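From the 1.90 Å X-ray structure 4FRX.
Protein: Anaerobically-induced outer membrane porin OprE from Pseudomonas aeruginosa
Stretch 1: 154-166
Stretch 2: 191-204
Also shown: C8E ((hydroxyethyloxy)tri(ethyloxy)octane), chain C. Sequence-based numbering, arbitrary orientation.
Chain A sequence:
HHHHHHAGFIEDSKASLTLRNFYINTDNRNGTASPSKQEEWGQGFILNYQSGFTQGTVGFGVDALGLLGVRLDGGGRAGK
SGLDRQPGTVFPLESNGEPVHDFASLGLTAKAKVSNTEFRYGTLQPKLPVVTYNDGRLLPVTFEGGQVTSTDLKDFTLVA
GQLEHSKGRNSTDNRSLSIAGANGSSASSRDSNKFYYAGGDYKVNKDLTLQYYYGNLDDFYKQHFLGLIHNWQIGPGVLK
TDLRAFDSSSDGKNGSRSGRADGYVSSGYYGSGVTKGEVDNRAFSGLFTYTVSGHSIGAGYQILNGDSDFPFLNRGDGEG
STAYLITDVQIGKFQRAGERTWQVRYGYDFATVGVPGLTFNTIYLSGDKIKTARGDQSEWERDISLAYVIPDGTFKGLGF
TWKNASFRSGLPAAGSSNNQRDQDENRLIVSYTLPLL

Stretch 1, residues 154-166: KDFTLVAGQLEHS
Stretch 2, residues 191-204: DSNKFYYAGGDYKV

How do the two backbones run against each other? The strand from Phe156 onward and the strand running through Phe195 to Tyr202 are antiparallel neighbours in a sheet, their N-to-C directions 178° apart and their axes approaching to 4.6 Å. Most residues are extended, with phi near -105 to -165° and psi near 105 to 175°; Asp155, just before the first strand, departs from this at 67/1°, so does Glu164, at -117/-36°, and Gly199 lies at 171/-165°. The register pairs Phe156 with Tyr202, Leu158 with Gly200, Ala160 with Ala198 and Gln162 with Tyr196 as narrow, non-hydrogen-bonded pairs, their CA atoms 4.0 to 4.6 Å apart. Between them lie the wider hydrogen-bonded pairs Thr157-Asp201, Val159-Gly199, Gly161-Tyr197 and Leu163-Phe195. About 990 Å² is buried, both sides summed.

Which hydrogen bonds fix this register? Each wide pair closes a two-bond ring. Thr157 N reaches Asp201 O at 3.0 Å and Asp201 N returns to Thr157 O at 3.1 Å; Val159 N to Gly199 O and Gly199 N to Val159 O are both 2.9 Å. Gly161 N lies 2.9 Å from Tyr197 O, with Tyr197 N to Gly161 O at 3.0 Å, while Leu163 N to Phe195 O is 2.7 Å and Phe195 N to Leu163 O is 3.0 Å. One more bond, Lys203 N to Asp155 O at 2.9 Å, extends the ladder. CA atoms of the narrow-pair residues add CA-H...O contacts to carbonyls of the wide pairs, such as Ala198 CA to Val159 O and Gln162 CA to Phe195 O, both 3.1 Å. Beyond the ladder, Glu164 O is buried without a partner.

What fills the face that carries Val159, Leu163, Phe195 and Tyr197? Tyr197, chi1 p (62°), lays its ring across the opposing strand, with Gly161 CA 3.8 Å from the ring centroid and over its face. Glycine suits this place because an ideal CB there would stand 2.4 Å from Tyr197 OH, a clash. The same ring meets Leu163 CG through CE1 at 3.6 Å and Val159 CG2 through CE2 at 4.0 Å, with Leu163 m,t and Val159 p. Phe195, chi1 t, adds its CD2 at 3.9 Å from Leu163 CD1, so apolar groups pack around the buried tyrosine.

How is the face of Phe156, Leu158, Ala160 and Gln162 arranged? Phe156 (m) and Tyr202 (t) pair obliquely, centroids 4.6 Å apart and planes at 34°, with Phe156 CZ 3.4 Å from Tyr202 CD1. The detergent C8E covers a face of the Tyr202 ring and the edge of Phe156, where its C7 is 3.6 Å from Phe156 CZ. A side chain on Gly200 would be crowded, its ideal CB only 2.7 Å from Leu158 CD2. Small Ala160 and Ala198 touch CB to CB at 4.1 Å, whereas extended Gln162 (t,t) brings CD to 3.6 Å from Tyr196 CE1.

Where does water join the strands? Water 1 links Asp155 OD2 (3.1 Å) to Tyr202 OH (3.0 Å). Water 2 bridges Thr157 OG1 (2.8 Å) and Asp201 O (3.0 Å).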

ATOM      1  N   LYS A 154     -20.643   3.557 -18.030  1.00 24.83           N
ATOM      2  CA  LYS A 154     -21.439   4.073 -16.910  1.00 24.47           C
ATOM      3  C   LYS A 154     -21.426   3.181 -15.660  1.00 11.35           C
ATOM      4  O   LYS A 154     -21.597   1.973 -15.754  1.00 17.38           O
ATOM      5  CB  LYS A 154     -22.890   4.338 -17.347  1.00 31.58           C
ATOM      6  CG  LYS A 154     -23.757   4.976 -16.254  1.00 38.08           C
ATOM      7  CD  LYS A 154     -25.193   5.180 -16.704  1.00 41.43           C
ATOM      8  N   ASP A 155     -21.228   3.812 -14.506  1.00 14.00           N
ATOM      9  CA  ASP A 155     -21.141   3.140 -13.209  1.00 15.11           C
ATOM     10  C   ASP A 155     -19.910   2.232 -13.003  1.00 13.63           C
ATOM     11  O   ASP A 155     -19.776   1.630 -11.942  1.00 13.66           O
ATOM     12  CB  ASP A 155     -22.426   2.379 -12.882  1.00 18.47           C
ATOM     13  CG  ASP A 155     -23.628   3.300 -12.749  1.00 23.72           C
ATOM     14  OD1 ASP A 155     -23.501   4.365 -12.106  1.00 24.92           O
ATOM     15  OD2 ASP A 155     -24.693   2.955 -13.295  1.00 29.61           O
ATOM     16  N   PHE A 156     -19.021   2.152 -13.991  1.00 14.62           N
ATOM     17  CA  PHE A 156     -17.776   1.398 -13.841  1.00 16.87           C
ATOM     18  C   PHE A 156     -16.600   2.346 -13.769  1.00 23.76           C
ATOM     19  O   PHE A 156     -16.617   3.400 -14.392  1.00 16.66           O
ATOM     20  CB  PHE A 156     -17.528   0.467 -15.033  1.00 10.82           C
ATOM     21  CG  PHE A 156     -18.386  -0.771 -15.045  1.00 16.57           C
ATOM     22  CD1 PHE A 156     -19.656  -0.745 -15.599  1.00 25.52           C
ATOM     23  CD2 PHE A 156     -17.911  -1.965 -14.515  1.00 19.02           C
ATOM     24  CE1 PHE A 156     -20.444  -1.883 -15.619  1.00 24.55           C
ATOM     25  CE2 PHE A 156     -18.694  -3.103 -14.529  1.00 23.36           C
ATOM     26  CZ  PHE A 156     -19.964  -3.062 -15.085  1.00 24.37           C
ATOM     27  N   THR A 157     -15.570   1.943 -13.036  1.00 15.05           N
ATOM     28  CA  THR A 157     -14.271   2.608 -13.082  1.00 11.27           C
ATOM     29  C   THR A 157     -13.274   1.516 -13.448  1.00 12.43           C
ATOM     30  O   THR A 157     -13.008   0.629 -12.647  1.00 13.24           O
ATOM     31  CB  THR A 157     -13.909   3.221 -11.718  1.00 15.43           C
ATOM     32  OG1 THR A 157     -15.021   3.984 -11.234  1.00 23.22           O
ATOM     33  CG2 THR A 157     -12.702   4.132 -11.839  1.00 21.49           C
ATOM     34  N   LEU A 158     -12.753   1.555 -14.668  1.00  9.18           N
ATOM     35  CA  LEU A 158     -11.963   0.440 -15.181  1.00  9.32           C
ATOM     36  C   LEU A 158     -10.490   0.792 -15.304  1.00  8.92           C
ATOM     37  O   LEU A 158     -10.133   1.963 -15.472  1.00 14.19           O
ATOM     38  CB  LEU A 158     -12.494   0.022 -16.546  1.00 15.60           C
ATOM     39  CG  LEU A 158     -13.977  -0.351 -16.565  1.00 17.41           C
ATOM     40  CD1 LEU A 158     -14.447  -0.485 -18.007  1.00 15.57           C
ATOM     41  CD2 LEU A 158     -14.187  -1.656 -15.794  1.00 19.29           C
ATOM     42  N   VAL A 159      -9.631  -0.216 -15.209  1.00  7.16           N
ATOM     43  CA  VAL A 159      -8.193   0.027 -15.297  1.00 10.64           C
ATOM     44  C   VAL A 159      -7.495  -1.218 -15.823  1.00 13.38           C
ATOM     45  O   VAL A 159      -7.950  -2.344 -15.601  1.00 11.28           O
ATOM     46  CB  VAL A 159      -7.592   0.499 -13.923  1.00  8.33           C
ATOM     47  CG1 VAL A 159      -7.719  -0.584 -12.865  1.00 11.68           C
ATOM     48  CG2 VAL A 159      -6.127   0.937 -14.059  1.00  8.84           C
ATOM     49  N   ALA A 160      -6.425  -0.995 -16.575  1.00 11.26           N
ATOM     50  CA  ALA A 160      -5.561  -2.057 -17.058  1.00 11.01           C
ATOM     51  C   ALA A 160      -4.195  -1.427 -17.229  1.00  9.06           C
ATOM     52  O   ALA A 160      -4.092  -0.278 -17.638  1.00 11.93           O
ATOM     53  CB  ALA A 160      -6.065  -2.599 -18.389  1.00 14.85           C
ATOM     54  N   GLY A 161      -3.145  -2.167 -16.908  1.00 10.41           N
ATOM     55  CA  GLY A 161      -1.810  -1.616 -17.005  1.00  8.75           C
ATOM     56  C   GLY A 161      -0.748  -2.688 -16.941  1.00  7.89           C
ATOM     57  O   GLY A 161      -1.040  -3.871 -16.759  1.00  9.37           O
ATOM     58  N   GLN A 162       0.488  -2.251 -17.121  1.00  7.08           N
ATOM     59  CA  GLN A 162       1.651  -3.112 -17.070  1.00 10.80           C
ATOM     60  C   GLN A 162       2.725  -2.325 -16.347  1.00 10.17           C
ATOM     61  O   GLN A 162       3.013  -1.183 -16.735  1.00 14.44           O
ATOM     62  CB  GLN A 162       2.133  -3.405 -18.491  1.00 18.02           C
ATOM     63  CG  GLN A 162       3.441  -4.173 -18.549  1.00 29.95           C
ATOM     64  CD  GLN A 162       3.866  -4.510 -19.967  1.00 34.33           C
ATOM     65  OE1 GLN A 162       3.074  -4.411 -20.903  1.00 42.07           O
ATOM     66  NE2 GLN A 162       5.121  -4.915 -20.131  1.00 31.85           N
ATOM     67  N   LEU A 163       3.313  -2.912 -15.300  1.00  6.73           N
ATOM     68  CA  LEU A 163       4.403  -2.260 -14.570  1.00 10.66           C
ATOM     69  C   LEU A 163       5.721  -2.988 -14.822  1.00 13.11           C
ATOM     70  O   LEU A 163       5.755  -4.204 -14.980  1.00 13.06           O
ATOM     71  CB  LEU A 163       4.115  -2.230 -13.060  1.00 10.57           C
ATOM     72  CG  LEU A 163       2.761  -1.668 -12.647  1.00 10.46           C
ATOM     73  CD1 LEU A 163       2.575  -1.704 -11.141  1.00 12.22           C
ATOM     74  CD2 LEU A 163       2.649  -0.240 -13.174  1.00  5.57           C
ATOM     75  N   GLU A 164       6.813  -2.241 -14.845  1.00 11.53           N
ATOM     76  CA  GLU A 164       8.111  -2.843 -15.127  1.00 11.65           C
ATOM     77  C   GLU A 164       9.086  -2.723 -13.968  1.00  4.35           C
ATOM     78  O   GLU A 164       9.886  -3.635 -13.738  1.00 10.02           O
ATOM     79  CB  GLU A 164       8.725  -2.212 -16.383  1.00 16.62           C
ATOM     80  CG  GLU A 164       7.880  -2.418 -17.627  1.00 27.49           C
ATOM     81  N   HIS A 165       9.025  -1.595 -13.264  1.00  8.17           N
ATOM     82  CA  HIS A 165       9.974  -1.281 -12.196  1.00 16.21           C
ATOM     83  C   HIS A 165       9.285  -0.562 -11.054  1.00  9.87           C
ATOM     84  O   HIS A 165       8.174  -0.075 -11.200  1.00 11.63           O
ATOM     85  CB  HIS A 165      11.086  -0.362 -12.719  1.00 13.81           C
ATOM     86  CG  HIS A 165      11.988  -1.004 -13.726  1.00 22.62           C
ATOM     87  ND1 HIS A 165      12.345  -2.334 -13.672  1.00 28.30           N
ATOM     88  CD2 HIS A 165      12.615  -0.493 -14.811  1.00 27.17           C
ATOM     89  CE1 HIS A 165      13.145  -2.618 -14.682  1.00 28.06           C
ATOM     90  NE2 HIS A 165      13.326  -1.517 -15.389  1.00 33.40           N
ATOM     91  N   SER A 166       9.963  -0.488  -9.915  1.00 10.13           N
ATOM     92  CA  SER A 166       9.498   0.314  -8.804  1.00  7.38           C
ATOM     93  C   SER A 166      10.701   0.978  -8.129  1.00 12.45           C
ATOM     94  O   SER A 166      11.801   0.419  -8.106  1.00  7.42           O
ATOM     95  CB  SER A 166       8.733  -0.561  -7.800  1.00 10.65           C
ATOM     96  OG  SER A 166       8.376   0.162  -6.646  1.00 25.91           O
ATOM     97  N   ASP A 191      13.824 -11.648  -9.718  1.00 21.66           N
ATOM     98  CA  ASP A 191      12.796 -10.649  -9.914  1.00 19.80           C
ATOM     99  C   ASP A 191      12.203 -10.769 -11.300  1.00 17.91           C
ATOM    100  O   ASP A 191      12.548 -11.673 -12.057  1.00 17.00           O
ATOM    101  CB  ASP A 191      13.352  -9.245  -9.650  1.00 21.13           C
ATOM    102  CG  ASP A 191      14.675  -8.987 -10.361  1.00 28.18           C
ATOM    103  OD1 ASP A 191      14.860  -9.486 -11.489  1.00 26.47           O
ATOM    104  OD2 ASP A 191      15.529  -8.270  -9.791  1.00 27.86           O
ATOM    105  N   SER A 192      11.292  -9.864 -11.613  1.00 13.09           N
ATOM    106  CA  SER A 192      10.607  -9.893 -12.889  1.00 20.66           C
ATOM    107  C   SER A 192      10.334  -8.472 -13.326  1.00 16.97           C
ATOM    108  O   SER A 192      10.073  -7.600 -12.491  1.00 20.94           O
ATOM    109  CB  SER A 192       9.290 -10.640 -12.740  1.00 17.75           C
ATOM    110  OG  SER A 192       8.536 -10.538 -13.925  1.00 21.13           O
ATOM    111  N   ASN A 193      10.390  -8.230 -14.630  1.00 10.91           N
ATOM    112  CA  ASN A 193      10.126  -6.890 -15.135  1.00 20.25           C
ATOM    113  C   ASN A 193       8.791  -6.773 -15.866  1.00 17.01           C
ATOM    114  O   ASN A 193       8.593  -5.851 -16.655  1.00 16.55           O
ATOM    115  CB  ASN A 193      11.284  -6.378 -16.010  1.00 24.48           C
ATOM    116  CG  ASN A 193      11.521  -7.241 -17.238  1.00 28.56           C
ATOM    117  OD1 ASN A 193      10.749  -8.152 -17.535  1.00 33.78           O
ATOM    118  ND2 ASN A 193      12.603  -6.961 -17.952  1.00 38.75           N
ATOM    119  N   LYS A 194       7.880  -7.711 -15.608  1.00 17.78           N
ATOM    120  CA  LYS A 194       6.535  -7.633 -16.162  1.00 13.14           C
ATOM    121  C   LYS A 194       5.441  -7.939 -15.135  1.00 13.27           C
ATOM    122  O   LYS A 194       5.327  -9.062 -14.651  1.00 13.30           O
ATOM    123  CB  LYS A 194       6.378  -8.565 -17.372  1.00 17.36           C
ATOM    124  CG  LYS A 194       7.245  -8.185 -18.560  1.00 28.40           C
ATOM    125  CD  LYS A 194       7.170  -9.233 -19.665  1.00 36.89           C
ATOM    126  N   PHE A 195       4.632  -6.932 -14.822  1.00 11.68           N
ATOM    127  CA  PHE A 195       3.447  -7.120 -13.982  1.00  7.87           C
ATOM    128  C   PHE A 195       2.240  -6.558 -14.719  1.00 14.35           C
ATOM    129  O   PHE A 195       2.195  -5.368 -15.024  1.00 12.47           O
ATOM    130  CB  PHE A 195       3.608  -6.436 -12.614  1.00 12.40           C
ATOM    131  CG  PHE A 195       2.365  -6.505 -11.748  1.00 13.24           C
ATOM    132  CD1 PHE A 195       2.067  -7.651 -11.020  1.00  5.40           C
ATOM    133  CD2 PHE A 195       1.496  -5.421 -11.664  1.00 10.58           C
ATOM    134  CE1 PHE A 195       0.901  -7.725 -10.230  1.00  5.71           C
ATOM    135  CE2 PHE A 195       0.350  -5.480 -10.872  1.00 10.52           C
ATOM    136  CZ  PHE A 195       0.056  -6.644 -10.154  1.00 11.61           C
ATOM    137  N   TYR A 196       1.261  -7.418 -14.997  1.00 12.34           N
ATOM    138  CA  TYR A 196       0.042  -7.013 -15.691  1.00  9.98           C
ATOM    139  C   TYR A 196      -1.103  -6.977 -14.723  1.00 10.32           C
ATOM    140  O   TYR A 196      -1.200  -7.838 -13.850  1.00  9.83           O
ATOM    141  CB  TYR A 196      -0.306  -8.042 -16.767  1.00 15.47           C
ATOM    142  CG  TYR A 196       0.826  -8.347 -17.695  1.00 18.66           C
ATOM    143  CD1 TYR A 196       1.176  -7.461 -18.697  1.00 21.96           C
ATOM    144  CD2 TYR A 196       1.551  -9.531 -17.576  1.00 18.11           C
ATOM    145  CE1 TYR A 196       2.218  -7.741 -19.564  1.00 34.35           C
ATOM    146  CE2 TYR A 196       2.594  -9.813 -18.428  1.00 32.22           C
ATOM    147  CZ  TYR A 196       2.923  -8.921 -19.422  1.00 33.83           C
ATOM    148  OH  TYR A 196       3.963  -9.211 -20.273  1.00 40.69           O
ATOM    149  N   TYR A 197      -1.989  -5.995 -14.883  1.00  5.90           N
ATOM    150  CA  TYR A 197      -3.127  -5.873 -14.002  1.00  6.74           C
ATOM    151  C   TYR A 197      -4.318  -5.287 -14.743  1.00  9.24           C
ATOM    152  O   TYR A 197      -4.157  -4.577 -15.725  1.00 10.64           O
ATOM    153  CB  TYR A 197      -2.791  -5.051 -12.753  1.00  5.63           C
ATOM    154  CG  TYR A 197      -2.376  -3.604 -13.021  1.00 10.03           C
ATOM    155  CD1 TYR A 197      -1.079  -3.300 -13.434  1.00 10.69           C
ATOM    156  CD2 TYR A 197      -3.275  -2.554 -12.844  1.00 14.88           C
ATOM    157  CE1 TYR A 197      -0.680  -1.992 -13.655  1.00  8.66           C
ATOM    158  CE2 TYR A 197      -2.892  -1.229 -13.073  1.00  9.48           C
ATOM    159  CZ  TYR A 197      -1.594  -0.957 -13.485  1.00  8.66           C
ATOM    160  OH  TYR A 197      -1.196   0.341 -13.711  1.00 10.96           O
ATOM    161  N   ALA A 198      -5.506  -5.613 -14.263  1.00  8.98           N
ATOM    162  CA  ALA A 198      -6.744  -5.144 -14.856  1.00 10.56           C
ATOM    163  C   ALA A 198      -7.848  -5.351 -13.853  1.00  8.12           C
ATOM    164  O   ALA A 198      -7.821  -6.298 -13.082  1.00 12.78           O
ATOM    165  CB  ALA A 198      -7.057  -5.913 -16.148  1.00 12.79           C
ATOM    166  N   GLY A 199      -8.826  -4.455 -13.852  1.00 11.99           N
ATOM    167  CA  GLY A 199     -10.050  -4.710 -13.124  1.00 10.69           C
ATOM    168  C   GLY A 199     -10.940  -3.495 -13.060  1.00 10.13           C
ATOM    169  O   GLY A 199     -10.748  -2.517 -13.801  1.00 11.31           O
ATOM    170  N   GLY A 200     -11.922  -3.539 -12.174  1.00 10.03           N
ATOM    171  CA  GLY A 200     -12.835  -2.427 -12.077  1.00 17.90           C
ATOM    172  C   GLY A 200     -13.633  -2.403 -10.799  1.00 17.93           C
ATOM    173  O   GLY A 200     -13.683  -3.394 -10.065  1.00 10.30           O
ATOM    174  N   ASP A 201     -14.234  -1.246 -10.539  1.00  8.89           N
ATOM    175  CA  ASP A 201     -15.205  -1.066  -9.475  1.00 10.94           C
ATOM    176  C   ASP A 201     -16.528  -0.814 -10.162  1.00 16.79           C
ATOM    177  O   ASP A 201     -16.626   0.094 -10.979  1.00 18.47           O
ATOM    178  CB  ASP A 201     -14.888   0.177  -8.646  1.00 13.91           C
ATOM    179  CG  ASP A 201     -13.501   0.156  -8.052  1.00 24.26           C
ATOM    180  OD1 ASP A 201     -12.924  -0.936  -7.885  1.00 20.92           O
ATOM    181  OD2 ASP A 201     -12.992   1.248  -7.739  1.00 31.00           O
ATOM    182  N   TYR A 202     -17.543  -1.601  -9.832  1.00 13.07           N
ATOM    183  CA  TYR A 202     -18.898  -1.349 -10.327  1.00 13.40           C
ATOM    184  C   TYR A 202     -19.767  -0.804  -9.205  1.00 16.45           C
ATOM    185  O   TYR A 202     -19.933  -1.449  -8.171  1.00 14.70           O
ATOM    186  CB  TYR A 202     -19.535  -2.627 -10.861  1.00 11.98           C
ATOM    187  CG  TYR A 202     -20.964  -2.435 -11.322  1.00 16.14           C
ATOM    188  CD1 TYR A 202     -21.269  -1.545 -12.345  1.00 26.31           C
ATOM    189  CD2 TYR A 202     -22.006  -3.143 -10.741  1.00 24.94           C
ATOM    190  CE1 TYR A 202     -22.578  -1.366 -12.779  1.00 30.88           C
ATOM    191  CE2 TYR A 202     -23.325  -2.968 -11.170  1.00 24.00           C
ATOM    192  CZ  TYR A 202     -23.599  -2.077 -12.188  1.00 30.42           C
ATOM    193  OH  TYR A 202     -24.895  -1.893 -12.621  1.00 31.01           O
ATOM    194  N   LYS A 203     -20.312   0.389  -9.412  1.00  9.27           N
ATOM    195  CA  LYS A 203     -21.232   0.996  -8.459  1.00 10.04           C
ATOM    196  C   LYS A 203     -22.634   0.513  -8.770  1.00 13.33           C
ATOM    197  O   LYS A 203     -23.220   0.924  -9.764  1.00 18.11           O
ATOM    198  CB  LYS A 203     -21.214   2.519  -8.612  1.00 13.89           C
ATOM    199  CG  LYS A 203     -21.779   3.245  -7.419  1.00 21.77           C
ATOM    200  CD  LYS A 203     -20.922   2.927  -6.224  1.00 29.71           C
ATOM    201  CE  LYS A 203     -21.473   3.492  -4.925  1.00 32.36           C
ATOM    202  NZ  LYS A 203     -21.665   2.419  -3.901  1.00 15.53           N
ATOM    203  N   VAL A 204     -23.176  -0.352  -7.924  1.00 13.50           N
ATOM    204  CA  VAL A 204     -24.503  -0.905  -8.161  1.00 13.87           C
ATOM    205  C   VAL A 204     -25.565   0.152  -7.882  1.00 12.70           C
ATOM    206  O   VAL A 204     -26.516   0.311  -8.631  1.00 15.53           O
ATOM    207  CB  VAL A 204     -24.762  -2.108  -7.244  1.00  9.35           C
ATOM    208  CG1 VAL A 204     -26.170  -2.664  -7.475  1.00 16.90           C
ATOM    209  CG2 VAL A 204     -23.696  -3.188  -7.463  1.00  4.58           C
TER
HETATM  210  C1  C8E C 501     -27.246  -1.559 -16.759  1.00 42.19           C
HETATM  211  C2  C8E C 501     -26.082  -2.378 -17.304  1.00 39.58           C
HETATM  212  C3  C8E C 501     -24.863  -2.319 -16.388  1.00 42.67           C
HETATM  213  C4  C8E C 501     -24.804  -3.535 -15.473  1.00 39.00           C
HETATM  214  C5  C8E C 501     -23.722  -4.518 -15.900  1.00 36.17           C
HETATM  215  C6  C8E C 501     -23.607  -5.640 -14.877  1.00 33.74           C
HETATM  216  C7  C8E C 501     -22.162  -5.820 -14.441  1.00 38.26           C
HETATM  217  C8  C8E C 501     -22.079  -6.219 -12.975  1.00 34.69           C
HETATM  218  O9  C8E C 501     -20.854  -6.880 -12.753  1.00 39.30           O
HETATM  219  C10 C8E C 501     -19.862  -6.054 -12.180  1.00 35.42           C
HETATM  220  C11 C8E C 501     -18.727  -6.940 -11.677  1.00 39.32           C
HETATM  221  O12 C8E C 501     -17.643  -6.139 -11.267  1.00 51.13           O
HETATM  222  C13 C8E C 501     -17.271  -6.406  -9.936  1.00 52.86           C
HETATM  223  O   HOH W   1     -25.677   0.241 -14.521  1.00 45.68           O
HETATM  224  O   HOH W   2     -17.357   2.920 -10.190  1.00 19.18           O